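PDB 2EKL: D-3-phosphoglycerate dehydrogenase from Sulfolobus tokodaii, which probably catalyses the NAD-dependent oxidation of D-3-phosphoglycerate, the reaction of phosphoglycerate dehydrogenase, and belongs to the D-isomer specific 2-hydroxyacid dehydrogenases. Local coordinates for residues 204-209 / 233-238; 217-222 / 240-245; 254-259 / 278-283. All blocks are in the same frame, centred on the assembly; numbering follows the deposited sequence.

Contact 1: 204-209 / 233-238; sequences VTVSKD and RAVAVN. With NAD (nicotinamide-adenine-dinucleotide), chain B.
The guanidinium of Arg233 has the carbonyl oxygen of Val206 over one face and the backbone N of Lys208 at its edge. Val206 O stands 2.7 Å from Arg233 NH1, but the angle is poor for a hydrogen bond, so this is a close polar contact made from above the plane. The outer nitrogen NH2 turns instead to a salt bridge with Asp80. The arginine chain runs extended from CG to NE (chi3 177°), and its CD passes 4.0 Å from Val206 CG2.

Val206 uses both methyls. CG1 lies anti to the carbonyl carbon (chi1 -66°) and reaches to 4.1 Å from N7A of the adenine, while CG2 meets Val235 CG2 at 3.8 Å and touches Ala236 CB more loosely. Val235 CG2 also lies 3.6 Å from Ser207 O, a carbonyl that the contact buries and that has no polar partner in the model. Val204 divides its methyls in the same manner: CG2 rests against Ala236 CB at 3.8 Å, and CG1 reaches C4A of the adenine at 3.6 Å. Its carbonyl oxygen accepts a short hydrogen bond of 2.5 Å from O3D of the nicotinamide ribose.

The 3-10 segment 234-236 thus packs against the loop that touches both halves of the dinucleotide. Two loops meeting after neighbouring parallel strands, 199-202 and 226-230, form one wall of the NAD pocket at the C-terminal ends of the strands of a Rossmann-type sheet.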
loop_
_atom_site.group_PDB
_atom_site.type_symbol
_atom_site.label_atom_id
_atom_site.label_comp_id
_atom_site.label_asym_id
_atom_site.label_seq_id
_atom_site.Cartn_x
_atom_site.Cartn_y
_atom_site.Cartn_z
ATOM N N VAL A 204 17.434 -7.847 -2.577
ATOM C CA VAL A 204 18.835 -8.244 -2.657
ATOM C C VAL A 204 19.771 -7.186 -3.219
ATOM O O VAL A 204 19.347 -6.254 -3.903
ATOM C CB VAL A 204 18.997 -9.498 -3.544
ATOM C CG1 VAL A 204 18.196 -10.653 -2.970
ATOM C CG2 VAL A 204 18.544 -9.185 -4.971
ATOM N N THR A 205 21.054 -7.348 -2.909
ATOM C CA THR A 205 22.100 -6.476 -3.418
ATOM C C THR A 205 22.878 -7.360 -4.383
ATOM O O THR A 205 23.509 -8.335 -3.973
ATOM C CB THR A 205 23.059 -6.008 -2.313
ATOM O OG1 THR A 205 23.513 -7.144 -1.567
ATOM C CG2 THR A 205 22.368 -5.017 -1.390
ATOM N N VAL A 206 22.808 -7.033 -5.666
ATOM C CA VAL A 206 23.500 -7.804 -6.688
ATOM C C VAL A 206 24.196 -6.866 -7.661
ATOM O O VAL A 206 23.846 -5.688 -7.755
ATOM C CB VAL A 206 22.515 -8.696 -7.473
ATOM C CG1 VAL A 206 21.928 -9.759 -6.556
ATOM C CG2 VAL A 206 21.404 -7.845 -8.067
ATOM N N SER A 207 25.184 -7.388 -8.378
ATOM C CA SER A 207 25.923 -6.590 -9.348
ATOM C C SER A 207 25.179 -6.548 -10.680
ATOM O O SER A 207 24.224 -7.295 -10.894
ATOM C CB SER A 207 27.325 -7.170 -9.548
ATOM O OG SER A 207 27.261 -8.515 -9.984
ATOM N N LYS A 208 25.625 -5.672 -11.575
ATOM C CA LYS A 208 25.001 -5.517 -12.884
ATOM C C LYS A 208 25.288 -6.669 -13.844
ATOM O O LYS A 208 24.444 -7.013 -14.672
ATOM C CB LYS A 208 25.458 -4.205 -13.529
ATOM C CG LYS A 208 24.970 -4.019 -14.959
ATOM C CD LYS A 208 25.630 -2.821 -15.624
ATOM C CE LYS A 208 25.200 -2.693 -17.078
ATOM N NZ LYS A 208 25.883 -1.564 -17.768
ATOM N N ASP A 209 26.473 -7.262 -13.736
ATOM C CA ASP A 209 26.860 -8.355 -14.624
ATOM C C ASP A 209 26.576 -9.752 -14.081
ATOM O O ASP A 209 26.944 -10.749 -14.704
ATOM C CB ASP A 209 28.345 -8.238 -14.978
ATOM C CG ASP A 209 28.665 -6.955 -15.717
ATOM O OD1 ASP A 209 28.110 -6.748 -16.817
ATOM O OD2 ASP A 209 29.470 -6.152 -15.199
ATOM N N ARG A 233 16.653 -4.496 -7.259
ATOM C CA ARG A 233 17.305 -4.291 -8.550
ATOM C C ARG A 233 16.616 -5.094 -9.649
ATOM O O ARG A 233 16.264 -6.257 -9.454
ATOM C CB ARG A 233 18.780 -4.697 -8.494
ATOM C CG ARG A 233 19.688 -3.689 -7.814
ATOM C CD ARG A 233 21.103 -3.817 -8.349
ATOM N NE ARG A 233 22.008 -2.826 -7.776
ATOM C CZ ARG A 233 23.267 -2.656 -8.166
ATOM N NH1 ARG A 233 23.768 -3.412 -9.136
ATOM N NH2 ARG A 233 24.026 -1.735 -7.587
ATOM N N ALA A 234 16.438 -4.472 -10.806
ATOM C CA ALA A 234 15.788 -5.137 -11.926
ATOM C C ALA A 234 16.562 -6.374 -12.379
ATOM O O ALA A 234 15.964 -7.407 -12.675
ATOM C CB ALA A 234 15.627 -4.161 -13.093
ATOM N N VAL A 235 17.889 -6.275 -12.418
ATOM C CA VAL A 235 18.724 -7.392 -12.861
ATOM C C VAL A 235 18.607 -8.661 -12.015
ATOM O O VAL A 235 19.071 -9.726 -12.427
ATOM C CB VAL A 235 20.223 -6.987 -12.943
ATOM C CG1 VAL A 235 20.392 -5.827 -13.908
ATOM C CG2 VAL A 235 20.749 -6.622 -11.568
ATOM N N ALA A 236 17.993 -8.554 -10.840
ATOM C CA ALA A 236 17.821 -9.715 -9.974
ATOM C C ALA A 236 16.793 -10.660 -10.594
ATOM O O ALA A 236 16.691 -11.824 -10.208
ATOM C CB ALA A 236 17.356 -9.276 -8.586
ATOM N N VAL A 237 16.048 -10.150 -11.570
ATOM C CA VAL A 237 15.015 -10.932 -12.245
ATOM C C VAL A 237 15.241 -11.066 -13.746
ATOM O O VAL A 237 15.614 -10.103 -14.415
ATOM C CB VAL A 237 13.622 -10.292 -12.044
ATOM C CG1 VAL A 237 12.561 -11.086 -12.805
ATOM C CG2 VAL A 237 13.289 -10.238 -10.565
ATOM N N ASN A 238 15.015 -12.269 -14.266
ATOM C CA ASN A 238 15.144 -12.515 -15.700
ATOM C C ASN A 238 13.847 -11.955 -16.285
ATOM O O ASN A 238 12.794 -12.585 -16.185
ATOM C CB ASN A 238 15.235 -14.020 -15.975
ATOM C CG ASN A 238 15.391 -14.338 -17.452
ATOM O OD1 ASN A 238 14.869 -13.629 -18.311
ATOM N ND2 ASN A 238 16.098 -15.422 -17.752
HETATM P PA NAD B . 21.277 -4.865 2.528
HETATM O O1A NAD B . 20.968 -4.471 3.914
HETATM O O2A NAD B . 22.748 -4.904 2.146
HETATM O O5B NAD B . 20.580 -6.287 2.284
HETATM C C5B NAD B . 20.747 -6.942 1.036
HETATM C C4B NAD B . 20.606 -8.539 1.410
HETATM O O4B NAD B . 20.360 -9.322 0.230
HETATM C C3B NAD B . 21.859 -9.025 2.213
HETATM O O3B NAD B . 21.489 -9.653 3.438
HETATM C C2B NAD B . 22.580 -9.900 1.181
HETATM O O2B NAD B . 23.440 -10.907 1.658
HETATM C C1B NAD B . 21.393 -10.347 0.410
HETATM N N9A NAD B . 21.728 -10.988 -0.901
HETATM C C8A NAD B . 22.653 -10.636 -1.873
HETATM N N7A NAD B . 22.600 -11.524 -2.893
HETATM C C5A NAD B . 21.653 -12.444 -2.597
HETATM C C6A NAD B . 21.119 -13.623 -3.253
HETATM N N6A NAD B . 21.577 -14.014 -4.431
HETATM N N1A NAD B . 20.080 -14.386 -2.623
HETATM C C2A NAD B . 19.544 -14.015 -1.347
HETATM N N3A NAD B . 20.061 -12.866 -0.703
HETATM C C4A NAD B . 21.090 -12.107 -1.324
HETATM O O3 NAD B . 20.579 -3.832 1.507
HETATM P PN NAD B . 19.207 -2.996 1.653
HETATM O O1N NAD B . 18.228 -3.772 2.430
HETATM O O2N NAD B . 19.626 -1.692 2.245
HETATM O O5D NAD B . 18.891 -2.829 0.118
HETATM C C5D NAD B . 18.290 -3.892 -0.590
HETATM C C4D NAD B . 18.100 -3.548 -2.053
HETATM O O4D NAD B . 17.201 -2.469 -2.231
HETATM C C3D NAD B . 19.377 -3.131 -2.837
HETATM O O3D NAD B . 19.402 -3.734 -4.140
HETATM C C2D NAD B . 19.308 -1.647 -2.845
HETATM O O2D NAD B . 20.205 -1.063 -3.769
HETATM C C1D NAD B . 17.828 -1.513 -3.069
HETATM N N1N NAD B . 17.193 -0.198 -2.772
HETATM C C2N NAD B . 16.270 0.331 -3.729
HETATM C C3N NAD B . 15.650 1.588 -3.466
HETATM C C7N NAD B . 14.689 2.140 -4.450
HETATM O O7N NAD B . 14.672 3.475 -4.604
HETATM N N7N NAD B . 13.859 1.408 -5.178
HETATM C C4N NAD B . 15.997 2.292 -2.202
HETATM C C5N NAD B . 16.936 1.744 -1.241
HETATM C C6N NAD B . 17.537 0.480 -1.539
#

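Contact 2: 217-222 / 240-245; sequences PQFELM and KALLDY
Phe219 CB lies over the face of the Tyr245 ring, 3.5 Å from its centroid and 19° off the normal, a CH-pi contact that falls closest to the CE2 side of the tyrosine. CG and CD1 stay near Tyr245 CD2, CG at 3.7 Å. Beyond them the rings diverge: the planes are only 10° from parallel, but the large lateral offset leaves little ring-on-ring overlap. The phenylalanine continues instead toward the preceding turn of helix 239-247, where Ala241 C lies over one face of its ring. The ring atoms CD2 and CE2 both meet Ala241 CB, CD2 at 3.8 Å, while CE1, across the ring, touches Leu242 CD1 at 3.7 Å. The tip, CZ, ends 3.6 Å from Leu242 CA, close against the helix backbone.

Helices 216-221 and 239-247 are successive crossover helices of the Rossmann-type domain, the first leading into strand 226-230 and the second joining that strand to 251-256. Their short segments run 27° from parallel with axes 10.4 Å apart, a spacing filled by Phe219 and Tyr245. Leu242 also reaches Tyr254 of the underlying sheet.

Toward solvent, the Glu220 chain bends at chi2, and its OE1 comes to the edge of the tyrosine ring. Tyr245 OH donates to Glu220 OE1 at 2.6 Å, meeting that oxygen on its anti side. An alanine in place of Tyr245 would probably leave Glu220 OE1 without this donor and open a gap over Phe219 CB. The tyrosine ring has a further neighbour in Lys248, which makes a cation-pi contact with it, while Lys250 NZ bonds to the carbonyl oxygen of Phe219.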
loop_
_atom_site.group_PDB
_atom_site.type_symbol
_atom_site.label_atom_id
_atom_site.label_comp_id
_atom_site.label_asym_id
_atom_site.label_seq_id
_atom_site.Cartn_x
_atom_site.Cartn_y
_atom_site.Cartn_z
ATOM N N PRO A 217 14.380 -21.680 -13.682
ATOM C CA PRO A 217 14.117 -22.739 -12.700
ATOM C C PRO A 217 13.298 -22.241 -11.511
ATOM O O PRO A 217 12.413 -22.941 -11.016
ATOM C CB PRO A 217 15.517 -23.185 -12.288
ATOM C CG PRO A 217 16.342 -22.896 -13.515
ATOM C CD PRO A 217 15.825 -21.535 -13.921
ATOM N N GLN A 218 13.602 -21.028 -11.061
ATOM C CA GLN A 218 12.904 -20.431 -9.928
ATOM C C GLN A 218 11.447 -20.136 -10.274
ATOM O O GLN A 218 10.555 -20.370 -9.463
ATOM C CB GLN A 218 13.609 -19.143 -9.487
ATOM C CG GLN A 218 15.012 -19.344 -8.898
ATOM C CD GLN A 218 16.031 -19.822 -9.923
ATOM O OE1 GLN A 218 16.139 -19.266 -11.015
ATOM N NE2 GLN A 218 16.793 -20.847 -9.565
ATOM N N PHE A 219 11.206 -19.618 -11.474
ATOM C CA PHE A 219 9.840 -19.327 -11.904
ATOM C C PHE A 219 9.023 -20.617 -11.959
ATOM O O PHE A 219 7.842 -20.631 -11.620
ATOM C CB PHE A 219 9.840 -18.667 -13.289
ATOM C CG PHE A 219 9.973 -17.170 -13.253
ATOM C CD1 PHE A 219 8.918 -16.373 -12.813
ATOM C CD2 PHE A 219 11.155 -16.554 -13.646
ATOM C CE1 PHE A 219 9.038 -14.987 -12.764
ATOM C CE2 PHE A 219 11.290 -15.162 -13.601
ATOM C CZ PHE A 219 10.228 -14.379 -13.158
ATOM N N GLU A 220 9.657 -21.702 -12.390
ATOM C CA GLU A 220 8.964 -22.980 -12.488
ATOM C C GLU A 220 8.580 -23.511 -11.105
ATOM O O GLU A 220 7.529 -24.130 -10.938
ATOM C CB GLU A 220 9.849 -23.997 -13.217
ATOM C CG GLU A 220 9.129 -25.262 -13.667
ATOM C CD GLU A 220 7.932 -24.974 -14.562
ATOM O OE1 GLU A 220 8.055 -24.138 -15.482
ATOM O OE2 GLU A 220 6.866 -25.588 -14.348
ATOM N N LEU A 221 9.432 -23.259 -10.117
ATOM C CA LEU A 221 9.190 -23.712 -8.751
ATOM C C LEU A 221 8.075 -22.942 -8.051
ATOM O O LEU A 221 7.462 -23.443 -7.113
ATOM C CB LEU A 221 10.468 -23.578 -7.918
ATOM C CG LEU A 221 11.548 -24.656 -8.048
ATOM C CD1 LEU A 221 12.860 -24.140 -7.470
ATOM C CD2 LEU A 221 11.092 -25.920 -7.325
ATOM N N MET A 222 7.813 -21.725 -8.512
ATOM C CA MET A 222 6.799 -20.884 -7.891
ATOM C C MET A 222 5.385 -21.440 -7.874
ATOM O O MET A 222 5.019 -22.301 -8.680
ATOM C CB MET A 222 6.782 -19.509 -8.559
ATOM C CG MET A 222 8.026 -18.688 -8.313
ATOM S SD MET A 222 7.935 -17.149 -9.227
ATOM C CE MET A 222 9.629 -16.598 -9.142
ATOM N N LYS A 240 12.802 -11.580 -19.376
ATOM C CA LYS A 240 12.202 -12.347 -20.452
ATOM C C LYS A 240 11.466 -13.561 -19.887
ATOM O O LYS A 240 10.388 -13.914 -20.359
ATOM C CB LYS A 240 13.282 -12.751 -21.456
ATOM C CG LYS A 240 13.880 -11.538 -22.163
ATOM C CD LYS A 240 15.095 -11.888 -23.016
ATOM C CE LYS A 240 15.634 -10.648 -23.713
ATOM N NZ LYS A 240 16.832 -10.947 -24.543
ATOM N N ALA A 241 12.040 -14.185 -18.864
ATOM C CA ALA A 241 11.395 -15.331 -18.237
ATOM C C ALA A 241 10.115 -14.827 -17.566
ATOM O O ALA A 241 9.076 -15.484 -17.613
ATOM C CB ALA A 241 12.326 -15.960 -17.198
ATOM N N LEU A 242 10.198 -13.652 -16.947
ATOM C CA LEU A 242 9.042 -13.060 -16.276
ATOM C C LEU A 242 7.887 -12.864 -17.252
ATOM O O LEU A 242 6.757 -13.258 -16.980
ATOM C CB LEU A 242 9.419 -11.707 -15.659
ATOM C CG LEU A 242 8.274 -10.909 -15.026
ATOM C CD1 LEU A 242 7.711 -11.654 -13.818
ATOM C CD2 LEU A 242 8.796 -9.534 -14.617
ATOM N N LEU A 243 8.171 -12.244 -18.392
ATOM C CA LEU A 243 7.138 -12.006 -19.392
ATOM C C LEU A 243 6.521 -13.332 -19.827
ATOM O O LEU A 243 5.309 -13.443 -20.004
ATOM C CB LEU A 243 7.738 -11.278 -20.602
ATOM C CG LEU A 243 6.798 -10.998 -21.781
ATOM C CD1 LEU A 243 5.621 -10.146 -21.329
ATOM C CD2 LEU A 243 7.572 -10.289 -22.878
ATOM N N ASP A 244 7.371 -14.340 -19.986
ATOM C CA ASP A 244 6.938 -15.672 -20.389
ATOM C C ASP A 244 5.915 -16.211 -19.393
ATOM O O ASP A 244 4.825 -16.653 -19.772
ATOM C CB ASP A 244 8.159 -16.600 -20.453
ATOM C CG ASP A 244 7.841 -17.959 -21.050
ATOM O OD1 ASP A 244 6.665 -18.212 -21.386
ATOM O OD2 ASP A 244 8.778 -18.776 -21.186
ATOM N N TYR A 245 6.264 -16.165 -18.111
ATOM C CA TYR A 245 5.382 -16.668 -17.071
ATOM C C TYR A 245 4.149 -15.811 -16.799
ATOM O O TYR A 245 3.160 -16.304 -16.258
ATOM C CB TYR A 245 6.188 -16.909 -15.794
ATOM C CG TYR A 245 6.965 -18.203 -15.858
ATOM C CD1 TYR A 245 6.372 -19.413 -15.490
ATOM C CD2 TYR A 245 8.269 -18.232 -16.347
ATOM C CE1 TYR A 245 7.061 -20.621 -15.613
ATOM C CE2 TYR A 245 8.968 -19.437 -16.475
ATOM C CZ TYR A 245 8.356 -20.624 -16.105
ATOM O OH TYR A 245 9.039 -21.811 -16.222
#

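Contact 3: 254-259 / 278-283; sequences YATDVF and VIVTTH. With NAD (nicotinamide-adenine-dinucleotide), chain B.
Asp257 OD1 takes a 2.7 Å hydrogen bond from Thr281 OG1, on the anti side of the carboxylate, and a second from the backbone N of Ile284. The other oxygen, OD2, faces the carboxamide N7N of NAD and accepts it at 2.7 Å, and also accepts Gly285 N. CG stands anti to the backbone N (chi1 -177°), close to Thr281 OG1 and His283 CA. Both carboxylate oxygens are held by two donors each, which would limit its rotation.

His283 approaches the same carboxamide, NAD O7N lying at the edge of its imidazole, near its plane. Val258 CG1 sits over one face of this ring, 4.0 Å from the centroid, and ND1 bonds to Glu262.

Behind these residues the two strands run parallel, joined by Ile279 N to Tyr254 O, Thr256 N to Ile279 O and Thr281 N to Thr256 O. On the face bearing Thr256 and Val280, Phe259 CE1 packs on Val280 CG2 at 3.7 Å. Strand 278-280 is outermost in this chain's sheet, and Met124 and Phe132 of the second subunit pack on Ile279 and Val280.

This is a beta-alpha-beta unit, strand 251-256, helix 267-274 and strand 278-280, the C-terminal ends of whose two parallel strands lead into the nicotinamide site of a Rossmann-type domain.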
loop_
_atom_site.group_PDB
_atom_site.type_symbol
_atom_site.label_atom_id
_atom_site.label_comp_id
_atom_site.label_asym_id
_atom_site.label_seq_id
_atom_site.Cartn_x
_atom_site.Cartn_y
_atom_site.Cartn_z
ATOM N N TYR A 254 3.308 -8.551 -11.196
ATOM C CA TYR A 254 4.688 -8.185 -10.916
ATOM C C TYR A 254 4.614 -6.697 -10.580
ATOM O O TYR A 254 4.202 -5.884 -11.413
ATOM C CB TYR A 254 5.590 -8.393 -12.141
ATOM C CG TYR A 254 7.045 -8.017 -11.908
ATOM C CD1 TYR A 254 7.840 -8.732 -11.005
ATOM C CD2 TYR A 254 7.631 -6.956 -12.598
ATOM C CE1 TYR A 254 9.181 -8.395 -10.801
ATOM C CE2 TYR A 254 8.968 -6.613 -12.402
ATOM C CZ TYR A 254 9.737 -7.337 -11.502
ATOM O OH TYR A 254 11.059 -7.003 -11.318
ATOM N N ALA A 255 4.972 -6.349 -9.348
ATOM C CA ALA A 255 4.944 -4.955 -8.904
ATOM C C ALA A 255 6.379 -4.533 -8.655
ATOM O O ALA A 255 7.064 -5.128 -7.827
ATOM C CB ALA A 255 4.122 -4.830 -7.625
ATOM N N THR A 256 6.835 -3.493 -9.345
ATOM C CA THR A 256 8.222 -3.085 -9.202
ATOM C C THR A 256 8.457 -1.581 -9.221
ATOM O O THR A 256 7.695 -0.827 -9.823
ATOM C CB THR A 256 9.062 -3.730 -10.327
ATOM O OG1 THR A 256 10.445 -3.431 -10.136
ATOM C CG2 THR A 256 8.620 -3.195 -11.691
ATOM N N ASP A 257 9.522 -1.157 -8.542
ATOM C CA ASP A 257 9.906 0.246 -8.511
ATOM C C ASP A 257 11.149 0.385 -9.393
ATOM O O ASP A 257 11.659 1.484 -9.601
ATOM C CB ASP A 257 10.235 0.676 -7.076
ATOM C CG ASP A 257 10.580 2.152 -6.971
ATOM O OD1 ASP A 257 9.796 2.989 -7.474
ATOM O OD2 ASP A 257 11.630 2.481 -6.374
ATOM N N VAL A 258 11.629 -0.744 -9.907
ATOM C CA VAL A 258 12.824 -0.754 -10.751
ATOM C C VAL A 258 12.628 -1.507 -12.069
ATOM O O VAL A 258 12.031 -2.587 -12.108
ATOM C CB VAL A 258 14.020 -1.378 -9.992
ATOM C CG1 VAL A 258 14.349 -0.539 -8.764
ATOM C CG2 VAL A 258 13.694 -2.810 -9.592
ATOM N N PHE A 259 13.132 -0.928 -13.153
ATOM C CA PHE A 259 13.017 -1.545 -14.468
ATOM C C PHE A 259 14.406 -1.656 -15.087
ATOM O O PHE A 259 15.283 -0.837 -14.817
ATOM C CB PHE A 259 12.102 -0.712 -15.373
ATOM C CG PHE A 259 10.977 -1.500 -15.988
ATOM C CD1 PHE A 259 9.988 -2.067 -15.189
ATOM C CD2 PHE A 259 10.905 -1.679 -17.369
ATOM C CE1 PHE A 259 8.946 -2.803 -15.753
ATOM C CE2 PHE A 259 9.868 -2.411 -17.942
ATOM C CZ PHE A 259 8.886 -2.975 -17.133
ATOM N N VAL A 278 1.366 -5.999 -14.796
ATOM C CA VAL A 278 2.597 -5.355 -14.370
ATOM C C VAL A 278 2.303 -3.976 -13.782
ATOM O O VAL A 278 1.646 -3.142 -14.414
ATOM C CB VAL A 278 3.595 -5.232 -15.548
ATOM C CG1 VAL A 278 4.814 -4.418 -15.126
ATOM C CG2 VAL A 278 4.023 -6.631 -15.995
ATOM N N ILE A 279 2.781 -3.766 -12.556
ATOM C CA ILE A 279 2.603 -2.507 -11.828
ATOM C C ILE A 279 3.988 -1.889 -11.657
ATOM O O ILE A 279 4.901 -2.542 -11.153
ATOM C CB ILE A 279 1.979 -2.750 -10.420
ATOM C CG1 ILE A 279 0.532 -3.238 -10.552
ATOM C CG2 ILE A 279 2.014 -1.464 -9.605
ATOM C CD1 ILE A 279 0.386 -4.678 -11.004
ATOM N N VAL A 280 4.142 -0.633 -12.059
ATOM C CA VAL A 280 5.444 0.015 -11.980
ATOM C C VAL A 280 5.454 1.434 -11.421
ATOM O O VAL A 280 4.631 2.267 -11.799
ATOM C CB VAL A 280 6.105 0.101 -13.392
ATOM C CG1 VAL A 280 7.538 0.619 -13.266
ATOM C CG2 VAL A 280 6.072 -1.254 -14.085
ATOM N N THR A 281 6.384 1.703 -10.510
ATOM C CA THR A 281 6.551 3.054 -9.998
ATOM C C THR A 281 7.900 3.486 -10.569
ATOM O O THR A 281 8.758 2.650 -10.870
ATOM C CB THR A 281 6.520 3.136 -8.453
ATOM O OG1 THR A 281 7.278 2.066 -7.881
ATOM C CG2 THR A 281 5.068 3.058 -7.961
ATOM N N THR A 282 8.079 4.789 -10.728
ATOM C CA THR A 282 9.276 5.337 -11.351
ATOM C C THR A 282 10.540 5.481 -10.500
ATOM O O THR A 282 11.174 6.539 -10.483
ATOM C CB THR A 282 8.917 6.693 -11.993
ATOM O OG1 THR A 282 8.375 7.564 -10.997
ATOM C CG2 THR A 282 7.857 6.495 -13.072
ATOM N N HIS A 283 10.917 4.401 -9.820
ATOM C CA HIS A 283 12.111 4.383 -8.976
ATOM C C HIS A 283 12.046 5.468 -7.910
ATOM O O HIS A 283 12.976 6.266 -7.746
ATOM C CB HIS A 283 13.366 4.550 -9.845
ATOM C CG HIS A 283 14.570 3.849 -9.303
ATOM N ND1 HIS A 283 15.436 3.133 -10.102
ATOM C CD2 HIS A 283 15.050 3.746 -8.041
ATOM C CE1 HIS A 283 16.396 2.618 -9.355
ATOM N NE2 HIS A 283 16.186 2.974 -8.101
HETATM P PA NAD B . 21.277 -4.865 2.528
HETATM O O1A NAD B . 20.968 -4.471 3.914
HETATM O O2A NAD B . 22.748 -4.904 2.146
HETATM O O5B NAD B . 20.580 -6.287 2.284
HETATM C C5B NAD B . 20.747 -6.942 1.036
HETATM C C4B NAD B . 20.606 -8.539 1.410
HETATM O O4B NAD B . 20.360 -9.322 0.230
HETATM C C3B NAD B . 21.859 -9.025 2.213
HETATM O O3B NAD B . 21.489 -9.653 3.438
HETATM C C2B NAD B . 22.580 -9.900 1.181
HETATM O O2B NAD B . 23.440 -10.907 1.658
HETATM C C1B NAD B . 21.393 -10.347 0.410
HETATM N N9A NAD B . 21.728 -10.988 -0.901
HETATM C C8A NAD B . 22.653 -10.636 -1.873
HETATM N N7A NAD B . 22.600 -11.524 -2.893
HETATM C C5A NAD B . 21.653 -12.444 -2.597
HETATM C C6A NAD B . 21.119 -13.623 -3.253
HETATM N N6A NAD B . 21.577 -14.014 -4.431
HETATM N N1A NAD B . 20.080 -14.386 -2.623
HETATM C C2A NAD B . 19.544 -14.015 -1.347
HETATM N N3A NAD B . 20.061 -12.866 -0.703
HETATM C C4A NAD B . 21.090 -12.107 -1.324
HETATM O O3 NAD B . 20.579 -3.832 1.507
HETATM P PN NAD B . 19.207 -2.996 1.653
HETATM O O1N NAD B . 18.228 -3.772 2.430
HETATM O O2N NAD B . 19.626 -1.692 2.245
HETATM O O5D NAD B . 18.891 -2.829 0.118
HETATM C C5D NAD B . 18.290 -3.892 -0.590
HETATM C C4D NAD B . 18.100 -3.548 -2.053
HETATM O O4D NAD B . 17.201 -2.469 -2.231
HETATM C C3D NAD B . 19.377 -3.131 -2.837
HETATM O O3D NAD B . 19.402 -3.734 -4.140
HETATM C C2D NAD B . 19.308 -1.647 -2.845
HETATM O O2D NAD B . 20.205 -1.063 -3.769
HETATM C C1D NAD B . 17.828 -1.513 -3.069
HETATM N N1N NAD B . 17.193 -0.198 -2.772
HETATM C C2N NAD B . 16.270 0.331 -3.729
HETATM C C3N NAD B . 15.650 1.588 -3.466
HETATM C C7N NAD B . 14.689 2.140 -4.450
HETATM O O7N NAD B . 14.672 3.475 -4.604
HETATM N N7N NAD B . 13.859 1.408 -5.178
HETATM C C4N NAD B . 15.997 2.292 -2.202
HETATM C C5N NAD B . 16.936 1.744 -1.241
HETATM C C6N NAD B . 17.537 0.480 -1.539
#

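From the N terminus, the chain leaves strand 199-202 and enters contact 1 at 204-209; before that contact closes at 233-238, the first half of contact 2 has passed at 217-222. Contact 2 then closes at 240-245, so the two loops cross, and Phe219 and Leu242 touch Val237. Contact 3 follows in series, its loop spanning helix 267-274 between 254-259 and 278-283. Contact 1 joins strand-end loops, contact 2 the crossover helices, contact 3 the last two strands of the sheet. Ala234 packs on Phe259, and Leu242 on Tyr254, linking the three. Contacts 1 and 3 both touch NAD; contact 2 lies away from it.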